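PDB 4IRT: uncharacterized protein from Bacteroides ovatus, which is of unknown function but, as a putative neuraminidase with a BNR-repeat beta-propeller, may act on sialic acid-containing glycans. Local coordinates for residues F23-V29 and I75-I80; D81-H87 and Y156-H161; E128-L132 and W181-V185; I251-S257 and R316-V320; G336-S340 and V362-E366. The contacts are given in a common frame with arbitrary orientation. Residue numbers count along the deposited sequence, not the author numbering.

Interaction 1 (F23-V29 and I75-I80)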
# COMPACT_ATOMS: atom_id res chain seq x y z
N PHE A 23 2.27 -3.09 0.86
CA PHE A 23 2.63 -1.72 1.20
C PHE A 23 3.67 -1.11 0.24
O PHE A 23 4.25 -0.08 0.54
CB PHE A 23 3.05 -1.59 2.67
CG PHE A 23 4.14 -2.52 3.10
CD1 PHE A 23 5.47 -2.20 2.92
CD2 PHE A 23 3.82 -3.71 3.75
CE1 PHE A 23 6.46 -3.08 3.32
CE2 PHE A 23 4.81 -4.59 4.17
CZ PHE A 23 6.13 -4.27 3.94
N ARG A 24 3.85 -1.71 -0.92
CA ARG A 24 4.56 -1.05 -2.00
C ARG A 24 3.66 0.03 -2.60
O ARG A 24 2.63 -0.25 -3.21
CB ARG A 24 4.98 -2.08 -3.04
CG ARG A 24 5.96 -3.12 -2.48
CD ARG A 24 6.79 -3.84 -3.57
NE ARG A 24 7.52 -2.90 -4.40
CZ ARG A 24 7.90 -3.07 -5.67
NH1 ARG A 24 7.78 -4.25 -6.31
NH2 ARG A 24 8.49 -2.06 -6.31
N ASN A 25 4.05 1.29 -2.40
CA ASN A 25 3.23 2.43 -2.79
C ASN A 25 4.11 3.41 -3.55
O ASN A 25 4.58 4.41 -2.97
CB ASN A 25 2.64 3.10 -1.52
CG ASN A 25 1.44 2.31 -0.96
OD1 ASN A 25 0.40 2.23 -1.59
ND2 ASN A 25 1.62 1.71 0.17
N ASN A 26 4.38 3.16 -4.85
CA ASN A 26 3.83 2.10 -5.70
C ASN A 26 4.91 1.18 -6.27
O ASN A 26 6.12 1.52 -6.35
CB ASN A 26 3.16 2.74 -6.91
CG ASN A 26 1.81 3.32 -6.59
OD1 ASN A 26 1.51 3.69 -5.45
ND2 ASN A 26 0.98 3.41 -7.62
N SER A 27 4.49 -0.02 -6.62
CA SER A 27 5.32 -0.90 -7.42
C SER A 27 5.12 -0.62 -8.91
O SER A 27 6.00 -0.88 -9.71
CB SER A 27 4.95 -2.35 -7.13
OG SER A 27 3.58 -2.60 -7.42
N LEU A 28 3.95 -0.09 -9.25
CA LEU A 28 3.48 0.07 -10.63
C LEU A 28 2.66 1.36 -10.70
O LEU A 28 1.80 1.62 -9.84
CB LEU A 28 2.60 -1.13 -10.97
CG LEU A 28 2.04 -1.40 -12.36
CD1 LEU A 28 3.17 -1.73 -13.31
CD2 LEU A 28 1.04 -2.55 -12.28
N VAL A 29 2.95 2.18 -11.71
CA VAL A 29 2.32 3.48 -11.78
C VAL A 29 2.33 4.03 -13.19
O VAL A 29 3.37 4.01 -13.86
CB VAL A 29 2.94 4.47 -10.78
CG1 VAL A 29 4.40 4.72 -11.08
CG2 VAL A 29 2.19 5.79 -10.84
N ILE A 75 11.40 -2.87 0.99
CA ILE A 75 10.73 -2.68 -0.30
C ILE A 75 11.13 -1.41 -1.05
O ILE A 75 11.74 -0.49 -0.50
CB ILE A 75 9.20 -2.69 -0.11
CG1 ILE A 75 8.76 -1.53 0.80
CG2 ILE A 75 8.79 -4.03 0.47
CD1 ILE A 75 8.16 -0.39 0.05
N ILE A 76 10.73 -1.38 -2.31
CA ILE A 76 10.85 -0.23 -3.19
C ILE A 76 9.44 0.38 -3.36
O ILE A 76 8.47 -0.32 -3.75
CB ILE A 76 11.29 -0.66 -4.60
CG1 ILE A 76 12.63 -1.40 -4.59
CG2 ILE A 76 11.34 0.54 -5.56
CD1 ILE A 76 12.74 -2.44 -5.70
N SER A 77 9.34 1.68 -3.12
CA SER A 77 8.17 2.45 -3.51
C SER A 77 8.57 3.55 -4.49
O SER A 77 9.58 4.26 -4.28
CB SER A 77 7.53 3.11 -2.28
OG SER A 77 6.80 2.20 -1.46
N MSE A 78 7.77 3.70 -5.54
CA MSE A 78 7.99 4.70 -6.58
C MSE A 78 6.75 5.52 -6.87
O MSE A 78 5.61 5.16 -6.48
CB MSE A 78 8.46 4.02 -7.86
CG MSE A 78 7.32 3.54 -8.72
SE MSE A 78 7.76 2.31 -10.18
CE MSE A 78 9.08 3.36 -11.07
N MSE A 79 6.95 6.65 -7.56
CA MSE A 79 5.87 7.54 -7.97
C MSE A 79 6.39 8.50 -9.01
O MSE A 79 7.59 8.74 -9.07
CB MSE A 79 5.36 8.34 -6.77
CG MSE A 79 4.17 9.27 -7.01
SE MSE A 79 2.62 8.41 -7.81
CE MSE A 79 2.38 6.91 -6.62
N ILE A 80 5.50 9.04 -9.83
CA ILE A 80 5.87 10.01 -10.87
C ILE A 80 5.25 11.35 -10.49
O ILE A 80 4.07 11.42 -10.11
CB ILE A 80 5.34 9.62 -12.26
CG1 ILE A 80 5.55 8.12 -12.56
CG2 ILE A 80 5.98 10.51 -13.33
CD1 ILE A 80 6.97 7.69 -12.78
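This is a buried contact near the middle of a beta-propeller, hydrogen-bonded at its middle and apolar at both ends. The loop entering the innermost strand of one blade crosses the innermost strand of the next. Asn26, preceded by a cis peptide bond, makes two reciprocal backbone hydrogen bonds with Met78. Asn26 N donates to Met78 O and Met78 N to Asn26 O, both at 2.9 Å. These are the only backbone-to-backbone hydrogen bonds between the segments. Next to them, Asn25 N donates to Ser77 OG at 3.0 Å, and that hydroxyl also bonds Pro127 O. Arg24 NE donates to Ile76 O at 2.8 Å, and Arg24 NH2 to the same oxygen at 3.1 Å. Phe23 CE1 meets Ile75 CG1 at 3.7 Å. Val29 points at the strand, with CG1 3.9 Å from Met78 CG and from Ile80 CG1, and CG2 4.0 Å from Met79 SE (residues 78 and 79 are selenomethionines). Around the contact, strand 28-31 pairs with strand 34-40, and strand 76-80 with strand 86-90. Strand 124-131 borders it too, through the backbone bond of Asn25 with Phe129.

Interaction 2 (D81-H87 and Y156-H161)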
# COMPACT_ATOMS: atom_id res chain seq x y z
N ASP A 81 6.05 12.41 -10.56
CA ASP A 81 5.55 13.75 -10.26
C ASP A 81 4.95 14.39 -11.52
O ASP A 81 4.96 13.79 -12.59
CB ASP A 81 6.63 14.63 -9.56
CG ASP A 81 7.80 15.03 -10.48
OD1 ASP A 81 7.65 15.00 -11.72
OD2 ASP A 81 8.88 15.37 -9.94
N GLY A 82 4.48 15.63 -11.39
CA GLY A 82 3.77 16.29 -12.48
C GLY A 82 4.60 16.59 -13.71
O GLY A 82 4.04 16.88 -14.76
N GLU A 83 5.93 16.60 -13.56
CA GLU A 83 6.84 16.88 -14.67
C GLU A 83 7.37 15.58 -15.22
O GLU A 83 8.11 15.59 -16.19
CB GLU A 83 7.99 17.77 -14.21
CG GLU A 83 7.62 19.25 -14.14
CD GLU A 83 8.63 20.10 -13.38
OE1 GLU A 83 9.61 19.58 -12.81
OE2 GLU A 83 8.40 21.31 -13.33
N GLY A 84 6.95 14.46 -14.66
CA GLY A 84 7.28 13.19 -15.24
C GLY A 84 8.55 12.56 -14.68
O GLY A 84 9.05 11.61 -15.28
N TYR A 85 9.06 13.07 -13.57
CA TYR A 85 10.25 12.51 -12.91
C TYR A 85 9.82 11.33 -12.04
O TYR A 85 8.82 11.39 -11.35
CB TYR A 85 10.99 13.54 -12.03
CG TYR A 85 11.71 14.58 -12.81
CD1 TYR A 85 11.07 15.75 -13.20
CD2 TYR A 85 13.03 14.42 -13.16
CE1 TYR A 85 11.73 16.72 -13.94
CE2 TYR A 85 13.71 15.37 -13.90
CZ TYR A 85 13.05 16.52 -14.29
OH TYR A 85 13.73 17.47 -15.04
N ILE A 86 10.57 10.24 -12.13
CA ILE A 86 10.40 9.14 -11.20
C ILE A 86 11.05 9.53 -9.87
O ILE A 86 12.20 10.01 -9.86
CB ILE A 86 11.06 7.82 -11.67
CG1 ILE A 86 10.52 7.36 -13.02
CG2 ILE A 86 10.86 6.74 -10.61
CD1 ILE A 86 11.31 6.23 -13.65
N HIS A 87 10.31 9.38 -8.77
CA HIS A 87 10.85 9.45 -7.43
C HIS A 87 10.81 8.03 -6.86
O HIS A 87 9.79 7.36 -6.98
CB HIS A 87 9.97 10.32 -6.55
CG HIS A 87 9.93 11.75 -6.98
ND1 HIS A 87 10.44 12.77 -6.21
CD2 HIS A 87 9.45 12.33 -8.10
CE1 HIS A 87 10.27 13.92 -6.84
NE2 HIS A 87 9.65 13.68 -7.98
N TYR A 156 6.51 17.36 -1.65
CA TYR A 156 7.43 17.78 -2.71
C TYR A 156 6.76 18.84 -3.56
O TYR A 156 5.75 18.57 -4.20
CB TYR A 156 7.81 16.61 -3.60
CG TYR A 156 8.80 16.97 -4.69
CD1 TYR A 156 10.13 17.22 -4.38
CD2 TYR A 156 8.41 17.05 -6.02
CE1 TYR A 156 11.07 17.53 -5.36
CE2 TYR A 156 9.34 17.36 -7.02
CZ TYR A 156 10.65 17.59 -6.68
OH TYR A 156 11.58 17.90 -7.64
N SER A 157 7.33 20.04 -3.54
CA SER A 157 6.79 21.15 -4.32
C SER A 157 7.41 21.06 -5.70
O SER A 157 8.61 21.18 -5.85
CB SER A 157 7.14 22.49 -3.69
OG SER A 157 6.83 23.55 -4.59
N LEU A 158 6.58 20.85 -6.70
CA LEU A 158 7.04 20.74 -8.07
C LEU A 158 7.66 22.06 -8.49
O LEU A 158 8.67 22.09 -9.20
CB LEU A 158 5.86 20.38 -8.98
CG LEU A 158 6.19 19.85 -10.36
CD1 LEU A 158 7.09 18.62 -10.27
CD2 LEU A 158 4.88 19.55 -11.07
N LYS A 159 7.07 23.15 -8.00
CA LYS A 159 7.50 24.51 -8.31
C LYS A 159 8.93 24.79 -7.85
O LYS A 159 9.76 25.24 -8.65
CB LYS A 159 6.54 25.52 -7.66
CG LYS A 159 6.51 26.89 -8.31
CD LYS A 159 5.09 27.46 -8.26
CE LYS A 159 4.98 28.79 -8.98
NZ LYS A 159 5.48 29.91 -8.14
N GLU A 160 9.22 24.51 -6.58
CA GLU A 160 10.54 24.79 -6.01
C GLU A 160 11.47 23.60 -6.14
O GLU A 160 12.64 23.69 -5.79
CB GLU A 160 10.43 25.14 -4.52
CG GLU A 160 9.40 26.20 -4.14
CD GLU A 160 9.70 27.56 -4.73
OE1 GLU A 160 10.88 27.80 -5.08
OE2 GLU A 160 8.76 28.38 -4.84
N HIS A 161 10.94 22.47 -6.62
CA HIS A 161 11.68 21.21 -6.63
C HIS A 161 12.33 20.91 -5.28
O HIS A 161 13.50 20.58 -5.22
CB HIS A 161 12.69 21.17 -7.77
CG HIS A 161 12.06 21.35 -9.11
ND1 HIS A 161 11.85 22.59 -9.68
CD2 HIS A 161 11.55 20.45 -9.98
CE1 HIS A 161 11.26 22.45 -10.85
NE2 HIS A 161 11.07 21.15 -11.06
O HOH W 1 10.82 17.16 -10.26
O HOH W 2 8.32 23.29 -11.81
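Two histidine-carboxylate hydrogen bonds stand out here, one within segment 81-87 and one across to the other segment. His161 NE2 donates to Glu83 OE1 at 2.8 Å and directly links the segments. His87 NE2 donates to Asp81 OD2 at 2.7 Å and ties the strand residue His87 back to the start of the turn. The edge of the His87 ring faces the face of Tyr156 in a T-shaped pair, with centroids 4.7 Å apart and planes at 70°. A water joins Asp81 OD2 (2.7 Å) to Tyr156 OH (2.8 Å). A second joins Glu83 OE2 (2.5 Å) to Leu158 O (2.9 Å). Leu158 CD1 lies 3.7 Å from Asp81 CG, and Leu158 CD2 3.7 Å from Gly82 CA. Asp81 OD1 also accepts from Glu83 N (3.0 Å), an Asx turn, and from Tyr85 N (3.0 Å). Residues 81-84 form a type I turn. It links strands 76-80 and 86-90 of one propeller blade, and meets the turn between strands 151-157 and 162-167 of the next.

Interaction 3 (E128-L132 and W181-V185); sequences EFYPL and WQLYV
Residues 128-131 and 181-185 are strands that run nearly parallel, with 21° between their directions and a closest axis approach of 7.0 Å; Leu132 follows in a loop. The nearest CA atoms are those of Tyr130 and Val185, 6.6 Å apart. The gap, too wide for sheet pairing, holds side chains and water. Glu128 (chi1 m, chi2 t), Tyr130 (chi1 m, chi2 -87°), Leu183 and Val185 (chi1 t) point their CB atoms across it. Tyr130 lays one ring face against Leu183 CB in a CH-pi contact, 4.1 Å from CB to the ring centroid. Tyr130 CB packs on Val185 CG2 at 3.6 Å. Pro131 O lies 3.3 Å from Val185 CG1. One water bonds Tyr130 OH (2.6 Å) and accepts from Leu183 N (3.1 Å). Another donates to Glu128 OE2 (2.4 Å) and accepts from NE1 of Trp181 (chi1 p; 3.0 Å). Such adjacent innermost strands mark a beta-propeller. Strand 124-131 pairs with strand 137-143, and strand 178-185 with strand 191-198. Strand 255-258 packs on Gln182 and Tyr184.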
# COMPACT_ATOMS: atom_id res chain seq x y z
N GLU A 128 6.48 5.40 1.44
CA GLU A 128 5.27 5.45 0.62
C GLU A 128 5.12 6.81 -0.04
O GLU A 128 5.29 7.82 0.64
CB GLU A 128 4.00 5.25 1.47
CG GLU A 128 3.94 4.06 2.40
CD GLU A 128 2.86 4.23 3.49
OE1 GLU A 128 1.84 4.90 3.28
OE2 GLU A 128 3.04 3.73 4.62
N PHE A 129 4.77 6.82 -1.33
CA PHE A 129 4.50 8.02 -2.09
C PHE A 129 3.01 8.08 -2.47
O PHE A 129 2.40 7.05 -2.74
CB PHE A 129 5.29 8.04 -3.40
CG PHE A 129 6.77 8.26 -3.24
CD1 PHE A 129 7.29 9.53 -3.05
CD2 PHE A 129 7.66 7.19 -3.34
CE1 PHE A 129 8.65 9.72 -2.91
CE2 PHE A 129 9.01 7.38 -3.22
CZ PHE A 129 9.51 8.66 -3.02
N TYR A 130 2.48 9.30 -2.55
CA TYR A 130 1.12 9.56 -3.04
C TYR A 130 1.16 10.84 -3.84
O TYR A 130 1.82 11.82 -3.44
CB TYR A 130 0.12 9.69 -1.89
CG TYR A 130 0.17 8.53 -0.93
CD1 TYR A 130 -0.57 7.38 -1.17
CD2 TYR A 130 1.03 8.54 0.18
CE1 TYR A 130 -0.51 6.29 -0.32
CE2 TYR A 130 1.12 7.45 1.02
CZ TYR A 130 0.36 6.33 0.76
OH TYR A 130 0.44 5.24 1.58
N PRO A 131 0.44 10.88 -4.97
CA PRO A 131 0.39 12.09 -5.76
C PRO A 131 -0.68 13.06 -5.25
O PRO A 131 -1.76 12.63 -4.87
CB PRO A 131 0.00 11.57 -7.15
CG PRO A 131 -0.94 10.48 -6.82
CD PRO A 131 -0.42 9.83 -5.55
N LEU A 132 -0.37 14.35 -5.27
CA LEU A 132 -1.27 15.39 -4.81
C LEU A 132 -1.75 16.14 -6.04
O LEU A 132 -1.13 16.06 -7.11
CB LEU A 132 -0.54 16.37 -3.90
CG LEU A 132 0.01 15.76 -2.60
CD1 LEU A 132 0.76 16.84 -1.83
CD2 LEU A 132 -1.13 15.17 -1.77
N TRP A 181 -0.47 2.29 9.59
CA TRP A 181 -1.37 3.10 8.80
C TRP A 181 -1.35 2.75 7.32
O TRP A 181 -0.48 2.05 6.85
CB TRP A 181 -1.01 4.59 8.96
CG TRP A 181 0.45 4.90 8.64
CD1 TRP A 181 1.00 5.10 7.43
CD2 TRP A 181 1.51 5.01 9.60
NE1 TRP A 181 2.38 5.32 7.56
CE2 TRP A 181 2.70 5.28 8.90
CE3 TRP A 181 1.57 4.88 10.99
CZ2 TRP A 181 3.93 5.41 9.53
CZ3 TRP A 181 2.76 5.03 11.62
CH2 TRP A 181 3.95 5.28 10.89
N GLN A 182 -2.34 3.28 6.61
CA GLN A 182 -2.42 3.30 5.15
C GLN A 182 -3.17 4.55 4.70
O GLN A 182 -3.96 5.12 5.47
CB GLN A 182 -3.10 2.02 4.58
CG GLN A 182 -4.47 1.69 5.21
CD GLN A 182 -4.39 0.86 6.47
OE1 GLN A 182 -3.45 0.09 6.69
NE2 GLN A 182 -5.40 1.02 7.34
N LEU A 183 -2.86 5.02 3.50
CA LEU A 183 -3.40 6.26 2.98
C LEU A 183 -3.82 6.09 1.55
O LEU A 183 -3.48 5.10 0.90
CB LEU A 183 -2.37 7.41 3.03
CG LEU A 183 -1.81 7.74 4.40
CD1 LEU A 183 -0.56 6.94 4.68
CD2 LEU A 183 -1.46 9.19 4.58
N TYR A 184 -4.55 7.08 1.08
CA TYR A 184 -4.96 7.17 -0.31
C TYR A 184 -5.31 8.61 -0.62
O TYR A 184 -5.93 9.29 0.21
CB TYR A 184 -6.18 6.30 -0.54
CG TYR A 184 -6.61 6.13 -1.98
CD1 TYR A 184 -5.98 5.20 -2.80
CD2 TYR A 184 -7.71 6.84 -2.50
CE1 TYR A 184 -6.37 5.01 -4.12
CE2 TYR A 184 -8.12 6.65 -3.82
CZ TYR A 184 -7.44 5.70 -4.62
OH TYR A 184 -7.81 5.47 -5.93
N VAL A 185 -4.93 9.09 -1.80
CA VAL A 185 -5.32 10.44 -2.20
C VAL A 185 -6.39 10.29 -3.25
O VAL A 185 -6.15 9.66 -4.29
CB VAL A 185 -4.12 11.24 -2.73
CG1 VAL A 185 -4.57 12.62 -3.21
CG2 VAL A 185 -3.06 11.35 -1.65
O HOH W 3 4.83 4.58 6.05
O HOH W 4 0.70 1.68 4.39
O HOH W 5 -0.96 3.08 2.06

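Interaction 4 (I251-S257 and R316-V320); sequences INQTSMS and RPRIV
Adjacent blades of the beta-propeller meet here along their innermost strands. Strands 255-257 and 318-320 run parallel, at 5° and 6.3 Å between axes. CA of Ser255 lies 5.8 Å from CA of Arg318, and CA of Ser257 lies 6.4 Å from CA of Val320. Before the strands, residues 251-254 form an extended loop that turns at Gln253 (phi 70°, psi 77°). There CA of Thr254 is 5.6 Å from CA of Arg316. Arg316 (chi1 m, chi2 t, chi3 m) has its aliphatic part against Ile251, with Arg316 CD 3.7 Å from Ile251 CG1. Arg316 NH1 donates to Asn252 O at 3.1 Å, and Arg316 NE forms a salt bridge with Glu366. The side chain of Asn252 turns to Arg198 and Asn206, Thr254 OG1 bonds Ala267 O, and Thr254 N is taken by Gln182. Arg318 NH2 bonds the carbonyls of Val22 and Arg24 in the loop before strand 28-31. Ser255 (chi1 p) points across the gap. Ser255 OG donates to Pro317 O at 2.6 Å and accepts from a water at 2.8 Å. That water accepts from Ile319 N at 2.9 Å. Ser257 (chi1 t) has CB 4.0 Å from Ile319 CG1. A second water sits 2.6 Å from Ser257 OG and donates to Ile319 O at 2.7 Å.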
# COMPACT_ATOMS: atom_id res chain seq x y z
N ILE A 251 -5.26 -7.55 11.54
CA ILE A 251 -3.93 -7.42 10.94
C ILE A 251 -3.59 -5.95 10.81
O ILE A 251 -4.48 -5.08 10.80
CB ILE A 251 -3.87 -8.16 9.57
CG1 ILE A 251 -2.44 -8.25 8.98
CG2 ILE A 251 -4.82 -7.53 8.58
CD1 ILE A 251 -1.45 -9.00 9.85
N ASN A 252 -2.30 -5.67 10.76
CA ASN A 252 -1.79 -4.32 10.56
C ASN A 252 -1.16 -4.14 9.18
O ASN A 252 -0.65 -5.10 8.61
CB ASN A 252 -0.74 -3.96 11.62
CG ASN A 252 0.35 -4.99 11.74
OD1 ASN A 252 0.14 -6.07 12.25
ND2 ASN A 252 1.54 -4.66 11.25
N GLN A 253 -1.24 -2.89 8.70
CA GLN A 253 -0.60 -2.39 7.49
C GLN A 253 -1.27 -3.02 6.26
O GLN A 253 -0.74 -3.95 5.68
CB GLN A 253 0.90 -2.67 7.52
CG GLN A 253 1.68 -2.02 6.42
CD GLN A 253 3.16 -2.11 6.66
OE1 GLN A 253 3.66 -3.14 7.10
NE2 GLN A 253 3.88 -1.05 6.35
N THR A 254 -2.46 -2.53 5.92
CA THR A 254 -3.20 -3.07 4.78
C THR A 254 -3.28 -1.97 3.72
O THR A 254 -2.23 -1.47 3.28
CB THR A 254 -4.58 -3.65 5.18
OG1 THR A 254 -5.39 -2.63 5.78
CG2 THR A 254 -4.40 -4.82 6.16
N SER A 255 -4.48 -1.59 3.29
CA SER A 255 -4.62 -0.61 2.23
C SER A 255 -6.00 0.01 2.30
O SER A 255 -6.91 -0.48 3.01
CB SER A 255 -4.37 -1.25 0.85
OG SER A 255 -5.50 -2.05 0.45
N MSE A 256 -6.15 1.13 1.62
CA MSE A 256 -7.44 1.83 1.55
C MSE A 256 -7.62 2.54 0.22
O MSE A 256 -6.67 2.74 -0.56
CB MSE A 256 -7.59 2.78 2.74
CG MSE A 256 -6.72 3.99 2.63
SE MSE A 256 -7.14 5.25 4.09
CE MSE A 256 -9.05 5.40 3.96
N SER A 257 -8.86 2.90 -0.05
CA SER A 257 -9.19 3.60 -1.27
C SER A 257 -10.34 4.57 -0.98
O SER A 257 -10.76 4.75 0.16
CB SER A 257 -9.57 2.61 -2.38
OG SER A 257 -9.42 3.16 -3.68
N ARG A 316 -2.70 -9.67 2.78
CA ARG A 316 -3.38 -8.42 3.03
C ARG A 316 -3.91 -7.87 1.68
O ARG A 316 -3.28 -8.03 0.63
CB ARG A 316 -2.45 -7.45 3.70
CG ARG A 316 -2.13 -7.90 5.11
CD ARG A 316 -1.05 -7.09 5.75
NE ARG A 316 0.22 -7.32 5.10
CZ ARG A 316 1.39 -6.92 5.56
NH1 ARG A 316 1.47 -6.22 6.68
NH2 ARG A 316 2.49 -7.18 4.88
N PRO A 317 -5.10 -7.28 1.69
CA PRO A 317 -5.80 -7.01 0.44
C PRO A 317 -5.63 -5.63 -0.16
O PRO A 317 -5.19 -4.67 0.50
CB PRO A 317 -7.25 -7.22 0.84
CG PRO A 317 -7.31 -6.72 2.24
CD PRO A 317 -6.01 -7.20 2.85
N ARG A 318 -6.02 -5.52 -1.43
CA ARG A 318 -6.18 -4.22 -2.10
C ARG A 318 -7.60 -4.14 -2.67
O ARG A 318 -8.23 -5.17 -2.89
CB ARG A 318 -5.19 -4.03 -3.25
CG ARG A 318 -3.71 -3.93 -2.89
CD ARG A 318 -3.31 -2.52 -2.61
NE ARG A 318 -1.89 -2.26 -2.34
CZ ARG A 318 -1.16 -1.36 -2.99
NH1 ARG A 318 -1.65 -0.68 -4.03
NH2 ARG A 318 0.08 -1.17 -2.62
N ILE A 319 -8.07 -2.91 -2.89
CA ILE A 319 -9.39 -2.67 -3.45
C ILE A 319 -9.36 -1.50 -4.43
O ILE A 319 -8.56 -0.55 -4.29
CB ILE A 319 -10.44 -2.32 -2.36
CG1 ILE A 319 -9.91 -1.24 -1.40
CG2 ILE A 319 -10.88 -3.55 -1.60
CD1 ILE A 319 -10.98 -0.69 -0.47
N VAL A 320 -10.26 -1.56 -5.40
CA VAL A 320 -10.65 -0.34 -6.13
C VAL A 320 -12.17 -0.27 -6.13
O VAL A 320 -12.85 -1.29 -6.04
CB VAL A 320 -10.07 -0.27 -7.55
CG1 VAL A 320 -8.54 -0.18 -7.49
CG2 VAL A 320 -10.55 -1.42 -8.43
O HOH W 6 -6.32 -0.86 -1.91
O HOH W 7 -7.36 1.89 -4.66

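Interaction 5 (G336-S340 and V362-E366)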
# COMPACT_ATOMS: atom_id res chain seq x y z
N GLY A 336 -5.64 -22.23 -3.21
CA GLY A 336 -4.38 -22.57 -3.86
C GLY A 336 -3.40 -21.42 -4.02
O GLY A 336 -2.49 -21.50 -4.84
N SER A 337 -3.57 -20.36 -3.22
CA SER A 337 -2.69 -19.19 -3.26
C SER A 337 -2.60 -18.56 -4.64
O SER A 337 -1.56 -18.02 -5.04
CB SER A 337 -1.31 -19.52 -2.65
OG SER A 337 -1.48 -20.16 -1.39
N ARG A 338 -3.71 -18.61 -5.38
CA ARG A 338 -3.81 -17.90 -6.65
C ARG A 338 -4.04 -16.41 -6.37
O ARG A 338 -4.28 -16.02 -5.23
CB ARG A 338 -4.94 -18.52 -7.48
CG ARG A 338 -4.62 -19.97 -7.86
CD ARG A 338 -5.81 -20.69 -8.48
NE ARG A 338 -5.44 -22.03 -8.94
CZ ARG A 338 -5.62 -23.14 -8.24
NH1 ARG A 338 -6.16 -23.10 -7.03
NH2 ARG A 338 -5.25 -24.31 -8.75
N VAL A 339 -3.92 -15.58 -7.40
CA VAL A 339 -4.41 -14.22 -7.29
C VAL A 339 -5.91 -14.38 -7.38
O VAL A 339 -6.40 -15.02 -8.31
CB VAL A 339 -3.92 -13.31 -8.42
CG1 VAL A 339 -4.56 -11.95 -8.30
CG2 VAL A 339 -2.41 -13.21 -8.37
N SER A 340 -6.65 -13.84 -6.41
CA SER A 340 -8.10 -13.97 -6.42
C SER A 340 -8.76 -12.62 -6.34
O SER A 340 -8.12 -11.64 -5.91
CB SER A 340 -8.56 -14.88 -5.29
OG SER A 340 -8.04 -16.21 -5.40
N VAL A 362 0.84 -18.01 -6.47
CA VAL A 362 1.85 -16.97 -6.27
C VAL A 362 2.38 -16.96 -4.84
O VAL A 362 3.10 -16.04 -4.45
CB VAL A 362 1.31 -15.57 -6.67
CG1 VAL A 362 1.24 -15.43 -8.18
CG2 VAL A 362 -0.06 -15.29 -6.03
N ASP A 363 2.01 -18.00 -4.08
CA ASP A 363 2.45 -18.27 -2.71
C ASP A 363 2.39 -17.05 -1.76
O ASP A 363 1.30 -16.67 -1.34
CB ASP A 363 3.82 -18.94 -2.73
CG ASP A 363 4.24 -19.47 -1.37
OD1 ASP A 363 3.39 -19.76 -0.51
OD2 ASP A 363 5.43 -19.64 -1.15
N ALA A 364 3.53 -16.43 -1.46
CA ALA A 364 3.58 -15.35 -0.44
C ALA A 364 3.21 -13.96 -0.96
O ALA A 364 3.21 -12.98 -0.20
CB ALA A 364 4.96 -15.30 0.18
N TRP A 365 2.93 -13.88 -2.25
CA TRP A 365 2.51 -12.63 -2.89
C TRP A 365 1.36 -11.94 -2.13
O TRP A 365 0.44 -12.61 -1.62
CB TRP A 365 2.04 -12.94 -4.31
CG TRP A 365 1.40 -11.82 -5.10
CD1 TRP A 365 2.04 -10.98 -5.94
CD2 TRP A 365 0.00 -11.50 -5.20
NE1 TRP A 365 1.16 -10.13 -6.51
CE2 TRP A 365 -0.10 -10.42 -6.08
CE3 TRP A 365 -1.16 -11.98 -4.59
CZ2 TRP A 365 -1.31 -9.83 -6.41
CZ3 TRP A 365 -2.37 -11.38 -4.91
CH2 TRP A 365 -2.43 -10.34 -5.83
N GLU A 366 1.49 -10.62 -2.02
CA GLU A 366 0.38 -9.76 -1.72
C GLU A 366 0.18 -8.77 -2.86
O GLU A 366 1.13 -8.41 -3.57
CB GLU A 366 0.60 -9.01 -0.42
CG GLU A 366 0.90 -9.85 0.81
CD GLU A 366 1.02 -9.00 2.06
OE1 GLU A 366 1.90 -8.11 2.11
OE2 GLU A 366 0.26 -9.25 3.01
O HOH W 8 -0.73 -18.61 0.65
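Val339, Ser337 and Val362 lose the most surface in this contact between two loops. Val339 sits against two apolar groups. Val339 CG2 is 3.9 Å from Val362 CG2, and also lies over the Trp365 ring in a CH-pi contact, 3.9 Å from the centroid of the six-membered ring and 11° off its normal. Val339 CG1 comes within 3.6 Å of Trp365 CH2. Trp365 NE1 bonds Phe383 O. Ser337 contributes its backbone: Ser337 O accepts from Val362 N at 2.8 Å. The loops belong to the outer part of a beta-propeller. Residues 336-340 lead into strand 340-344 of one blade, and residues 362-366 follow its last strand, 353-356. Val339 and Val362 also touch strand 381-385, which follows later in the chain. Residues 362-365 form a type II' turn, with Trp365 N bonded to Val362 O at 3.1 Å and Asp363 at its first corner (phi 47°, psi -104°). At the polar end, a water lies 2.7 Å from Ser337 OG and makes a weak bond, 3.4 Å, to Asp363 O.

How the interactions relate
Interactions 1, 3 and 4 lie within about 8 Å of the chain centre and join innermost strands, or the loops leading into them, of successive blades. Interactions 2 and 5 lie further out, about 35 Å apart between centres and on opposite sides of the molecule. Interaction 1 uses direct hydrogen bonds, from backbone and from side chains. Interactions 3 and 4 bridge wider, nearly parallel strands with side chains and water. Interaction 2, the partly exposed one, combines charge, rings and water, while interaction 5 is buried and largely apolar. Interactions 1 and 2 share the hairpin of strands 76-80 and 86-90, where Met79 O pairs with His87 N. Arg316 of interaction 4 reaches Glu366 of interaction 5.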